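Local coordinates for protein nitrite oxidoreductase subunit B (Kuenenia stuttgartiensis, PDB 7B04) that carries iron-sulfur clusters that probably relay electrons within a complex that probably interconverts nitrite and nitrate in an anammox bacterium, at residues N33-C38 with G264-Q269; F26-N31 with P301-I306; W167-Q172 with A314-M319; Y305-W310 with E326-F331. All coordinates share one frame; numbering follows the deposited sequence.

From the N terminus, strand 26-31 and the cysteine-bearing loop 33-38 come first, and both pair with segments more than 200 residues later. Interaction 1 closes when 264-269 returns to the cluster loop; it is nested inside the longer loop that interaction 2 closes by pairing 26-31 with 301-306. Segment 167-172 opens in between and meets its helix, 314-319, only after both have closed, and interaction 3 therefore crosses interactions 1 and 2. Interaction 4 is short in sequence: it starts at Y305 and I306, where interaction 2 ends, and crosses interaction 3. Together they tie the central sheet, one iron-sulfur cluster and two consecutive helices into one buried unit.

Interaction 1: residues N33-C38 with G264-Q269; sequences NRCIAC and GQIRLQ. With SF4 (iron/sulfur cluster), chain B.
R34 and C35, where a 3-10 turn gives way to a loop, run past I266 and G264, the CA atoms of R34 and I266 being 5.6 Å apart just before strand 267-272 begins. The R34 chain, extended from CG to NE, carries its guanidinium to the backbone of Q265: NH2 donates to Q265 O at 2.8 Å, bent to 145° at the hydrogen. The donor lies in the carbonyl plane, while the oxygen sits at the guanidinium edge, tilted 19° out of its plane. NH1 forms a salt bridge with E325 of subunit A, so the same group bonds to the backbone of its own chain and to an acid of subunit A. I266 fills the corner between arginine and cluster. Its CG2 meets R34 CB at 3.4 Å, while CD1 packs on C35 CB at 3.8 Å and reaches cluster sulfide S1. C35 holds SG anti to the backbone N (chi1 -170°) and binds iron FE3 at 2.3 Å; C38 SG binds FE1 at the same length. A37 N donates to C35 SG over 3.5 Å, an N-H...S bond that may help tune the cluster, as may the charge of R267 near S1. C35, C38 and C41 with C262, remote in sequence, form the ferredoxin-type ligand set. Strand 25-31 bonds to I266 and L268 through its backbone, Q172 of strand 169-173 touches C35 and I266, and helix 40-46 follows the cysteine loop.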
# COMPACT_ATOMS: atom_id res chain seq x y z
N ASN A 33 15.01 -10.32 -4.57
CA ASN A 33 14.84 -11.06 -3.33
C ASN A 33 14.36 -10.17 -2.19
O ASN A 33 13.70 -10.65 -1.26
CB ASN A 33 16.15 -11.75 -2.95
CG ASN A 33 16.55 -12.81 -3.94
OD1 ASN A 33 15.82 -13.78 -4.17
ND2 ASN A 33 17.72 -12.64 -4.56
N ARG A 34 14.69 -8.88 -2.22
CA ARG A 34 14.32 -7.97 -1.15
C ARG A 34 13.01 -7.22 -1.42
O ARG A 34 12.54 -6.51 -0.53
CB ARG A 34 15.42 -6.93 -0.92
CG ARG A 34 16.72 -7.45 -0.34
CD ARG A 34 17.64 -6.26 -0.08
NE ARG A 34 18.94 -6.64 0.46
CZ ARG A 34 19.88 -5.76 0.78
NH1 ARG A 34 21.04 -6.18 1.27
NH2 ARG A 34 19.67 -4.46 0.62
N CYS A 35 12.43 -7.35 -2.61
CA CYS A 35 11.30 -6.50 -2.97
C CYS A 35 10.04 -6.91 -2.22
O CYS A 35 9.83 -8.07 -1.86
CB CYS A 35 11.05 -6.57 -4.48
SG CYS A 35 9.87 -5.33 -5.09
N ILE A 36 9.17 -5.92 -2.00
CA ILE A 36 7.93 -6.09 -1.25
C ILE A 36 6.70 -5.71 -2.06
O ILE A 36 5.58 -5.84 -1.55
CB ILE A 36 7.97 -5.29 0.07
CG1 ILE A 36 8.21 -3.81 -0.21
CG2 ILE A 36 9.06 -5.83 0.99
CD1 ILE A 36 8.32 -2.96 1.03
N ALA A 37 6.88 -5.24 -3.29
CA ALA A 37 5.79 -4.76 -4.14
C ALA A 37 5.02 -3.61 -3.50
O ALA A 37 3.81 -3.46 -3.71
CB ALA A 37 4.83 -5.88 -4.53
N CYS A 38 5.71 -2.77 -2.72
CA CYS A 38 5.04 -1.65 -2.09
C CYS A 38 4.66 -0.56 -3.08
O CYS A 38 3.88 0.33 -2.72
CB CYS A 38 5.92 -1.05 -0.99
SG CYS A 38 7.47 -0.34 -1.58
N GLY A 264 12.41 -1.33 0.26
CA GLY A 264 13.04 -2.56 0.68
C GLY A 264 14.49 -2.66 0.28
O GLY A 264 15.05 -3.76 0.22
N GLN A 265 15.12 -1.51 0.05
CA GLN A 265 16.55 -1.40 -0.26
C GLN A 265 16.99 -2.42 -1.32
O GLN A 265 17.96 -3.16 -1.13
CB GLN A 265 17.38 -1.56 1.02
CG GLN A 265 17.10 -0.51 2.08
CD GLN A 265 17.81 -0.81 3.40
OE1 GLN A 265 18.42 -1.86 3.56
NE2 GLN A 265 17.72 0.13 4.34
N ILE A 266 16.27 -2.45 -2.44
CA ILE A 266 16.57 -3.45 -3.47
C ILE A 266 17.30 -2.88 -4.68
O ILE A 266 17.95 -3.66 -5.41
CB ILE A 266 15.28 -4.16 -3.93
CG1 ILE A 266 14.61 -3.38 -5.06
CG2 ILE A 266 14.31 -4.31 -2.79
CD1 ILE A 266 13.65 -4.21 -5.88
N ARG A 267 17.24 -1.58 -4.93
CA ARG A 267 17.75 -1.00 -6.16
C ARG A 267 18.89 -0.03 -5.86
O ARG A 267 18.78 0.80 -4.95
CB ARG A 267 16.65 -0.31 -6.97
CG ARG A 267 15.83 0.65 -6.21
CD ARG A 267 14.77 1.31 -7.07
NE ARG A 267 13.87 0.39 -7.76
CZ ARG A 267 12.84 0.80 -8.50
NH1 ARG A 267 12.06 -0.09 -9.10
NH2 ARG A 267 12.59 2.09 -8.62
N LEU A 268 19.97 -0.16 -6.62
CA LEU A 268 21.10 0.76 -6.59
C LEU A 268 21.30 1.29 -8.00
O LEU A 268 21.44 0.50 -8.94
CB LEU A 268 22.37 0.07 -6.09
CG LEU A 268 23.62 0.94 -5.97
CD1 LEU A 268 23.55 1.81 -4.73
CD2 LEU A 268 24.88 0.08 -5.97
N GLN A 269 21.30 2.61 -8.15
CA GLN A 269 21.40 3.25 -9.46
C GLN A 269 22.74 3.95 -9.61
O GLN A 269 23.20 4.64 -8.69
CB GLN A 269 20.26 4.26 -9.65
CG GLN A 269 20.12 4.77 -11.06
CD GLN A 269 20.64 6.18 -11.22
OE1 GLN A 269 19.98 7.14 -10.83
NE2 GLN A 269 21.82 6.32 -11.81
FE1 SF4 B . 8.90 -1.33 -3.04
FE2 SF4 B . 9.38 -0.49 -5.60
FE3 SF4 B . 9.95 -3.07 -4.87
FE4 SF4 B . 11.47 -1.00 -3.91
S1 SF4 B . 11.27 -1.66 -6.09
S2 SF4 B . 10.64 -2.76 -2.72
S3 SF4 B . 9.88 0.62 -3.68
S4 SF4 B . 7.89 -2.09 -4.94

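Interaction 2: residues F26-N31 with P301-I306; sequences FAAVFN and PNIYYI
F30 and Y305 both hold CG anti to the carbonyl carbon (chi1 -67° and -61°), an orientation that lays the two side chains side by side, pointing the same way. The edge of F30 is then turned to the face of Y305 in an offset edge-to-face pair, planes 86° apart and centroids separated by 5.3 Å. I303 places CG2 anti to its backbone N, and this methyl sits over the centre of one F30 face, 3.6 Å from the centroid, in a CH-pi contact. Its other branch ends in CD1, 3.8 Å from A28 CB. Beneath these groups runs a parallel strand pair. Y304 N donates to A28 O at 2.9 Å, F30 N bonds to Y304 O and I306 N to F30 O, with a weak bond from A28 N to N302 O where the pairing begins. Strand 25-31 lies inside a four-stranded mixed sheet, with 303-306 on one flank and antiparallel 267-272 on the other. V29, N31, Y304 and I306 occupy the face away from F30; there N31 OD1 lies 3.6 Å from I306 CG2, V29 and Y304 pack on helix 279-286, and the Y304 hydroxyl hydrogen-bonds H8. R267 makes a cation-pi contact with F30. At the start of the pair N302 ND2 donates to H177 O, close to C178, a ligand of another [4Fe-4S] cluster.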
# COMPACT_ATOMS: atom_id res chain seq x y z
N PHE A 26 23.70 4.74 -18.10
CA PHE A 26 22.78 4.75 -16.96
C PHE A 26 22.26 3.34 -16.71
O PHE A 26 21.62 2.74 -17.57
CB PHE A 26 21.63 5.72 -17.22
CG PHE A 26 20.53 5.67 -16.20
CD1 PHE A 26 19.44 4.82 -16.36
CD2 PHE A 26 20.58 6.47 -15.07
CE1 PHE A 26 18.43 4.78 -15.41
CE2 PHE A 26 19.57 6.43 -14.13
CZ PHE A 26 18.50 5.59 -14.30
N ALA A 27 22.54 2.82 -15.52
CA ALA A 27 22.20 1.44 -15.21
C ALA A 27 21.86 1.33 -13.73
O ALA A 27 22.20 2.20 -12.92
CB ALA A 27 23.34 0.48 -15.57
N ALA A 28 21.18 0.24 -13.38
CA ALA A 28 20.78 0.00 -12.01
C ALA A 28 20.66 -1.49 -11.77
O ALA A 28 20.46 -2.28 -12.71
CB ALA A 28 19.46 0.71 -11.68
N VAL A 29 20.77 -1.88 -10.51
CA VAL A 29 20.66 -3.28 -10.09
C VAL A 29 19.50 -3.39 -9.12
O VAL A 29 19.44 -2.67 -8.13
CB VAL A 29 21.97 -3.77 -9.43
CG1 VAL A 29 21.75 -5.12 -8.77
CG2 VAL A 29 23.09 -3.84 -10.46
N PHE A 30 18.58 -4.32 -9.41
CA PHE A 30 17.40 -4.55 -8.58
C PHE A 30 17.54 -5.91 -7.91
O PHE A 30 17.63 -6.93 -8.60
CB PHE A 30 16.11 -4.50 -9.40
CG PHE A 30 15.77 -3.15 -9.97
CD1 PHE A 30 16.64 -2.08 -9.86
CD2 PHE A 30 14.57 -2.95 -10.62
CE1 PHE A 30 16.32 -0.85 -10.39
CE2 PHE A 30 14.24 -1.72 -11.16
CZ PHE A 30 15.12 -0.67 -11.04
N ASN A 31 17.56 -5.93 -6.58
CA ASN A 31 17.59 -7.18 -5.83
C ASN A 31 16.15 -7.62 -5.61
O ASN A 31 15.50 -7.22 -4.64
CB ASN A 31 18.35 -7.02 -4.52
CG ASN A 31 18.64 -8.34 -3.84
OD1 ASN A 31 18.24 -9.40 -4.32
ND2 ASN A 31 19.34 -8.29 -2.71
N PRO A 301 18.81 -4.16 -22.54
CA PRO A 301 18.35 -3.39 -21.38
C PRO A 301 19.49 -3.10 -20.43
O PRO A 301 20.50 -3.81 -20.39
CB PRO A 301 17.30 -4.31 -20.73
CG PRO A 301 16.97 -5.32 -21.77
CD PRO A 301 18.19 -5.49 -22.60
N ASN A 302 19.33 -2.05 -19.63
CA ASN A 302 20.36 -1.66 -18.68
C ASN A 302 19.82 -1.55 -17.26
O ASN A 302 20.38 -0.83 -16.44
CB ASN A 302 21.01 -0.35 -19.13
CG ASN A 302 21.77 -0.50 -20.43
OD1 ASN A 302 22.66 -1.35 -20.55
ND2 ASN A 302 21.42 0.31 -21.42
N ILE A 303 18.74 -2.27 -16.97
CA ILE A 303 18.27 -2.51 -15.61
C ILE A 303 18.46 -3.99 -15.34
O ILE A 303 17.79 -4.83 -15.96
CB ILE A 303 16.81 -2.08 -15.42
CG1 ILE A 303 16.65 -0.59 -15.76
CG2 ILE A 303 16.35 -2.36 -14.00
CD1 ILE A 303 17.48 0.32 -14.89
N TYR A 304 19.36 -4.32 -14.43
CA TYR A 304 19.76 -5.70 -14.18
C TYR A 304 19.22 -6.17 -12.84
O TYR A 304 19.19 -5.42 -11.87
CB TYR A 304 21.29 -5.83 -14.21
CG TYR A 304 21.91 -5.40 -15.51
CD1 TYR A 304 22.15 -6.32 -16.52
CD2 TYR A 304 22.25 -4.07 -15.74
CE1 TYR A 304 22.72 -5.93 -17.72
CE2 TYR A 304 22.81 -3.67 -16.93
CZ TYR A 304 23.05 -4.60 -17.92
OH TYR A 304 23.61 -4.21 -19.11
N TYR A 305 18.77 -7.43 -12.80
CA TYR A 305 18.07 -7.97 -11.66
C TYR A 305 18.84 -9.14 -11.06
O TYR A 305 19.41 -9.96 -11.78
CB TYR A 305 16.67 -8.47 -12.05
CG TYR A 305 15.75 -7.41 -12.60
CD1 TYR A 305 14.83 -6.77 -11.78
CD2 TYR A 305 15.78 -7.06 -13.95
CE1 TYR A 305 13.97 -5.81 -12.28
CE2 TYR A 305 14.93 -6.10 -14.45
CZ TYR A 305 14.03 -5.48 -13.61
OH TYR A 305 13.18 -4.52 -14.11
N ILE A 306 18.83 -9.21 -9.73
CA ILE A 306 19.26 -10.41 -9.01
C ILE A 306 18.05 -11.34 -8.93
O ILE A 306 17.05 -10.97 -8.30
CB ILE A 306 19.80 -10.07 -7.62
CG1 ILE A 306 21.11 -9.29 -7.73
CG2 ILE A 306 20.00 -11.34 -6.80
CD1 ILE A 306 21.65 -8.82 -6.40

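Interaction 3: residues W167-Q172 with A314-M319; sequences WFFYLQ and AYLRQM
W167, F169 and L171 direct their side chains at the helix, and Y315, L316 and M319 answer them in a contact with no hydrogen bond across it. Strand and helix run in nearly the same direction, 8° apart, their axes 12.9 Å from each other, a gap filled by large side chains. The aromatic contacts come first. Y315, with CG anti to its backbone N (chi1 -172°), receives W167 CH2 over one face, offset toward the rim, 3.7 Å from CD2. The two side chains cross at about a right angle, but the ring planes are oblique. F169 reaches Y315 differently, rim to rim: F169 CE1 lies 3.6 Å from Y315 CE2, each ring meeting the other at its edge. In fold terms, helix 313-320 backs one side of strand 169-173, which pairs antiparallel with 62-66 and carries Q172, a residue lining the pocket of a [4Fe-4S] cluster. The sulfur contact is a Met-aromatic one at the ring edge. M319 and F169 approach tip to tip, with SD 3.8 Å from F169 CZ and 5.1 Å from the ring centroid. The other apolar contacts are made by methyl groups. A bend at chi3 (-79°) places M319 CE 4.3 Å from L171 CD2. L316 CD2, 4.1 Å from F169 CE1, approaches that ring obliquely. Beyond the pair, P308 packs on F169, and F1138 of subunit A meets the Y315 ring edge-to-face.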
# COMPACT_ATOMS: atom_id res chain seq x y z
N TRP A 167 4.23 -20.37 -6.27
CA TRP A 167 5.23 -19.32 -6.31
C TRP A 167 4.73 -18.11 -7.08
O TRP A 167 3.83 -18.20 -7.92
CB TRP A 167 6.52 -19.82 -6.97
CG TRP A 167 6.34 -20.16 -8.42
CD1 TRP A 167 5.94 -21.36 -8.93
CD2 TRP A 167 6.53 -19.29 -9.54
NE1 TRP A 167 5.88 -21.30 -10.30
CE2 TRP A 167 6.24 -20.04 -10.70
CE3 TRP A 167 6.94 -17.96 -9.68
CZ2 TRP A 167 6.33 -19.49 -11.98
CZ3 TRP A 167 7.03 -17.42 -10.95
CH2 TRP A 167 6.72 -18.19 -12.08
N PHE A 168 5.33 -16.96 -6.76
CA PHE A 168 5.17 -15.71 -7.48
C PHE A 168 6.23 -14.74 -6.97
O PHE A 168 6.64 -14.82 -5.80
CB PHE A 168 3.77 -15.11 -7.31
CG PHE A 168 3.53 -14.44 -5.99
CD1 PHE A 168 3.53 -13.06 -5.89
CD2 PHE A 168 3.29 -15.18 -4.85
CE1 PHE A 168 3.30 -12.43 -4.68
CE2 PHE A 168 3.07 -14.56 -3.63
CZ PHE A 168 3.07 -13.18 -3.55
N PHE A 169 6.69 -13.85 -7.85
CA PHE A 169 7.70 -12.87 -7.49
C PHE A 169 7.36 -11.56 -8.17
O PHE A 169 6.45 -11.47 -9.00
CB PHE A 169 9.12 -13.34 -7.85
CG PHE A 169 9.39 -13.41 -9.33
CD1 PHE A 169 9.09 -14.56 -10.04
CD2 PHE A 169 9.96 -12.34 -10.00
CE1 PHE A 169 9.34 -14.63 -11.40
CE2 PHE A 169 10.22 -12.41 -11.36
CZ PHE A 169 9.91 -13.56 -12.06
N TYR A 170 8.12 -10.52 -7.83
CA TYR A 170 7.82 -9.15 -8.24
C TYR A 170 8.85 -8.67 -9.24
O TYR A 170 10.06 -8.85 -9.04
CB TYR A 170 7.78 -8.23 -7.02
CG TYR A 170 6.73 -8.61 -6.00
CD1 TYR A 170 5.42 -8.84 -6.39
CD2 TYR A 170 7.05 -8.74 -4.66
CE1 TYR A 170 4.45 -9.19 -5.46
CE2 TYR A 170 6.10 -9.10 -3.73
CZ TYR A 170 4.80 -9.32 -4.14
OH TYR A 170 3.84 -9.66 -3.22
N LEU A 171 8.38 -8.05 -10.32
CA LEU A 171 9.24 -7.49 -11.35
C LEU A 171 9.04 -5.98 -11.39
O LEU A 171 7.92 -5.51 -11.61
CB LEU A 171 8.94 -8.11 -12.72
CG LEU A 171 9.87 -7.73 -13.87
CD1 LEU A 171 11.31 -8.07 -13.55
CD2 LEU A 171 9.42 -8.44 -15.14
N GLN A 172 10.12 -5.24 -11.17
CA GLN A 172 10.09 -3.79 -11.07
C GLN A 172 10.69 -3.20 -12.34
O GLN A 172 11.88 -3.40 -12.62
CB GLN A 172 10.87 -3.31 -9.84
CG GLN A 172 10.62 -4.14 -8.59
CD GLN A 172 11.48 -5.40 -8.54
OE1 GLN A 172 12.47 -5.51 -9.25
NE2 GLN A 172 11.08 -6.35 -7.70
N ALA A 314 13.64 -22.71 -14.58
CA ALA A 314 13.31 -22.68 -16.00
C ALA A 314 12.68 -21.35 -16.39
O ALA A 314 13.06 -20.75 -17.40
CB ALA A 314 12.39 -23.84 -16.35
N TYR A 315 11.71 -20.88 -15.61
CA TYR A 315 11.10 -19.59 -15.87
C TYR A 315 12.13 -18.47 -15.76
O TYR A 315 12.14 -17.53 -16.57
CB TYR A 315 9.93 -19.35 -14.92
CG TYR A 315 9.10 -18.12 -15.22
CD1 TYR A 315 8.15 -18.12 -16.24
CD2 TYR A 315 9.26 -16.95 -14.48
CE1 TYR A 315 7.39 -17.00 -16.51
CE2 TYR A 315 8.50 -15.83 -14.74
CZ TYR A 315 7.57 -15.86 -15.76
OH TYR A 315 6.82 -14.73 -16.03
N LEU A 316 13.01 -18.55 -14.75
CA LEU A 316 14.00 -17.49 -14.54
C LEU A 316 15.02 -17.41 -15.68
O LEU A 316 15.39 -16.31 -16.10
CB LEU A 316 14.72 -17.72 -13.21
CG LEU A 316 13.93 -17.55 -11.91
CD1 LEU A 316 14.88 -17.53 -10.72
CD2 LEU A 316 13.08 -16.28 -11.93
N ARG A 317 15.48 -18.56 -16.20
CA ARG A 317 16.41 -18.51 -17.33
C ARG A 317 15.77 -17.89 -18.56
O ARG A 317 16.44 -17.17 -19.31
CB ARG A 317 16.97 -19.89 -17.71
CG ARG A 317 17.22 -20.88 -16.61
CD ARG A 317 17.58 -22.21 -17.23
NE ARG A 317 17.19 -23.36 -16.41
CZ ARG A 317 17.94 -23.86 -15.44
NH1 ARG A 317 19.12 -23.31 -15.17
NH2 ARG A 317 17.52 -24.90 -14.74
N GLN A 318 14.50 -18.19 -18.82
CA GLN A 318 13.85 -17.63 -19.99
C GLN A 318 13.66 -16.12 -19.87
O GLN A 318 13.58 -15.43 -20.89
CB GLN A 318 12.49 -18.32 -20.21
CG GLN A 318 11.40 -17.41 -20.73
CD GLN A 318 10.01 -18.00 -20.63
OE1 GLN A 318 9.72 -19.04 -21.22
NE2 GLN A 318 9.14 -17.33 -19.89
N MET A 319 13.69 -15.59 -18.65
CA MET A 319 13.48 -14.17 -18.41
C MET A 319 14.79 -13.39 -18.29
O MET A 319 14.86 -12.25 -18.75
CB MET A 319 12.65 -13.97 -17.14
CG MET A 319 12.37 -12.52 -16.80
SD MET A 319 11.35 -12.32 -15.33
CE MET A 319 9.72 -12.67 -15.99

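Interaction 4: residues Y305-W310 with E326-F331; sequences YIPPRW and EAIEKF
I306 and R309 mark the two places where the chain leaving strand 303-306 comes nearest helix 324-332, their CA atoms lying 6.8 Å from that of A327 and 5.8 Å from that of I328. The contact is apolar, and I328 stands at its middle. CG1 is anti to the carbonyl carbon (chi1 -60°) and lies beside P307 CB, while CD1 beyond it reaches P308 O at 3.4 Å, a van der Waals contact. The second branch, CG2, sits 3.8 Å from R309 CA. One residue earlier, A327 CB meets P307 CD at 3.8 Å. F331, a turn further on, has R309 CD at its ring edge, 4.4 Å from CE2, and I306 CG2 near its CB. Farther out, R309 NH1 makes weak polar contacts with subunit A, and N33 OD1 accepts a hydrogen bond from R309 N, linking this loop to the one that carries the cluster cysteines. L316 of helix 313-320 also touches P307 and I328. In the fold, strand 303-306 is followed by helices 313-320 and 324-332, and the second of these packs against the P307-P308 exit from the strand.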
# COMPACT_ATOMS: atom_id res chain seq x y z
N TYR A 305 18.77 -7.43 -12.80
CA TYR A 305 18.07 -7.97 -11.66
C TYR A 305 18.84 -9.14 -11.06
O TYR A 305 19.41 -9.96 -11.78
CB TYR A 305 16.67 -8.47 -12.05
CG TYR A 305 15.75 -7.41 -12.60
CD1 TYR A 305 14.83 -6.77 -11.78
CD2 TYR A 305 15.78 -7.06 -13.95
CE1 TYR A 305 13.97 -5.81 -12.28
CE2 TYR A 305 14.93 -6.10 -14.45
CZ TYR A 305 14.03 -5.48 -13.61
OH TYR A 305 13.18 -4.52 -14.11
N ILE A 306 18.83 -9.21 -9.73
CA ILE A 306 19.26 -10.41 -9.01
C ILE A 306 18.05 -11.34 -8.93
O ILE A 306 17.05 -10.97 -8.30
CB ILE A 306 19.80 -10.07 -7.62
CG1 ILE A 306 21.11 -9.29 -7.73
CG2 ILE A 306 20.00 -11.34 -6.80
CD1 ILE A 306 21.65 -8.82 -6.40
N PRO A 307 18.10 -12.52 -9.53
CA PRO A 307 16.90 -13.35 -9.67
C PRO A 307 16.39 -13.82 -8.32
O PRO A 307 17.15 -13.86 -7.34
CB PRO A 307 17.37 -14.53 -10.53
CG PRO A 307 18.60 -14.04 -11.21
CD PRO A 307 19.26 -13.11 -10.24
N PRO A 308 15.11 -14.15 -8.22
CA PRO A 308 14.59 -14.71 -6.96
C PRO A 308 15.18 -16.09 -6.69
O PRO A 308 15.32 -16.91 -7.59
CB PRO A 308 13.08 -14.79 -7.20
CG PRO A 308 12.81 -13.84 -8.32
CD PRO A 308 14.03 -13.89 -9.19
N ARG A 309 15.52 -16.32 -5.42
CA ARG A 309 16.09 -17.61 -5.02
C ARG A 309 15.08 -18.74 -5.08
O ARG A 309 15.48 -19.91 -5.11
CB ARG A 309 16.67 -17.50 -3.61
CG ARG A 309 15.63 -17.29 -2.52
CD ARG A 309 16.23 -17.44 -1.14
NE ARG A 309 15.22 -17.32 -0.09
CZ ARG A 309 15.44 -17.58 1.19
NH1 ARG A 309 14.46 -17.45 2.07
NH2 ARG A 309 16.64 -17.98 1.59
N TRP A 310 13.78 -18.43 -5.10
CA TRP A 310 12.74 -19.43 -4.89
C TRP A 310 11.93 -19.76 -6.14
O TRP A 310 11.17 -20.72 -6.12
CB TRP A 310 11.77 -18.94 -3.80
CG TRP A 310 11.01 -17.72 -4.22
CD1 TRP A 310 9.79 -17.68 -4.83
CD2 TRP A 310 11.44 -16.36 -4.08
NE1 TRP A 310 9.43 -16.37 -5.06
CE2 TRP A 310 10.42 -15.55 -4.61
CE3 TRP A 310 12.58 -15.75 -3.55
CZ2 TRP A 310 10.51 -14.16 -4.63
CZ3 TRP A 310 12.67 -14.37 -3.57
CH2 TRP A 310 11.64 -13.59 -4.11
N GLU A 326 24.12 -19.22 -11.60
CA GLU A 326 25.27 -18.77 -10.85
C GLU A 326 24.99 -17.52 -10.03
O GLU A 326 25.65 -17.29 -9.02
CB GLU A 326 26.46 -18.55 -11.80
CG GLU A 326 26.96 -19.86 -12.39
CD GLU A 326 28.07 -19.67 -13.40
OE1 GLU A 326 28.43 -18.51 -13.68
OE2 GLU A 326 28.58 -20.69 -13.90
N ALA A 327 24.02 -16.70 -10.45
CA ALA A 327 23.66 -15.52 -9.68
C ALA A 327 23.03 -15.91 -8.35
O ALA A 327 23.37 -15.34 -7.30
CB ALA A 327 22.72 -14.63 -10.48
N ILE A 328 22.11 -16.87 -8.37
CA ILE A 328 21.44 -17.30 -7.14
C ILE A 328 22.42 -17.98 -6.20
O ILE A 328 22.37 -17.77 -4.98
CB ILE A 328 20.25 -18.21 -7.49
CG1 ILE A 328 19.25 -17.47 -8.37
CG2 ILE A 328 19.57 -18.70 -6.23
CD1 ILE A 328 18.12 -18.33 -8.86
N GLU A 329 23.34 -18.78 -6.74
CA GLU A 329 24.31 -19.47 -5.90
C GLU A 329 25.17 -18.47 -5.13
O GLU A 329 25.54 -18.71 -3.98
CB GLU A 329 25.17 -20.41 -6.77
CG GLU A 329 26.22 -21.22 -6.03
CD GLU A 329 27.61 -20.65 -6.18
OE1 GLU A 329 27.90 -20.08 -7.26
OE2 GLU A 329 28.42 -20.77 -5.23
N LYS A 330 25.52 -17.36 -5.78
CA LYS A 330 26.28 -16.31 -5.10
C LYS A 330 25.44 -15.60 -4.04
O LYS A 330 25.95 -15.26 -2.97
CB LYS A 330 26.81 -15.30 -6.12
CG LYS A 330 27.85 -15.87 -7.08
CD LYS A 330 28.47 -14.77 -7.93
CE LYS A 330 29.34 -15.35 -9.03
NZ LYS A 330 30.47 -16.15 -8.47
N PHE A 331 24.15 -15.38 -4.33
CA PHE A 331 23.32 -14.58 -3.43
C PHE A 331 22.93 -15.34 -2.16
O PHE A 331 22.98 -14.78 -1.06
CB PHE A 331 22.06 -14.10 -4.14
CG PHE A 331 20.98 -13.64 -3.21
CD1 PHE A 331 21.02 -12.38 -2.65
CD2 PHE A 331 19.92 -14.48 -2.87
CE1 PHE A 331 20.04 -11.95 -1.78
CE2 PHE A 331 18.94 -14.06 -2.00
CZ PHE A 331 19.00 -12.80 -1.45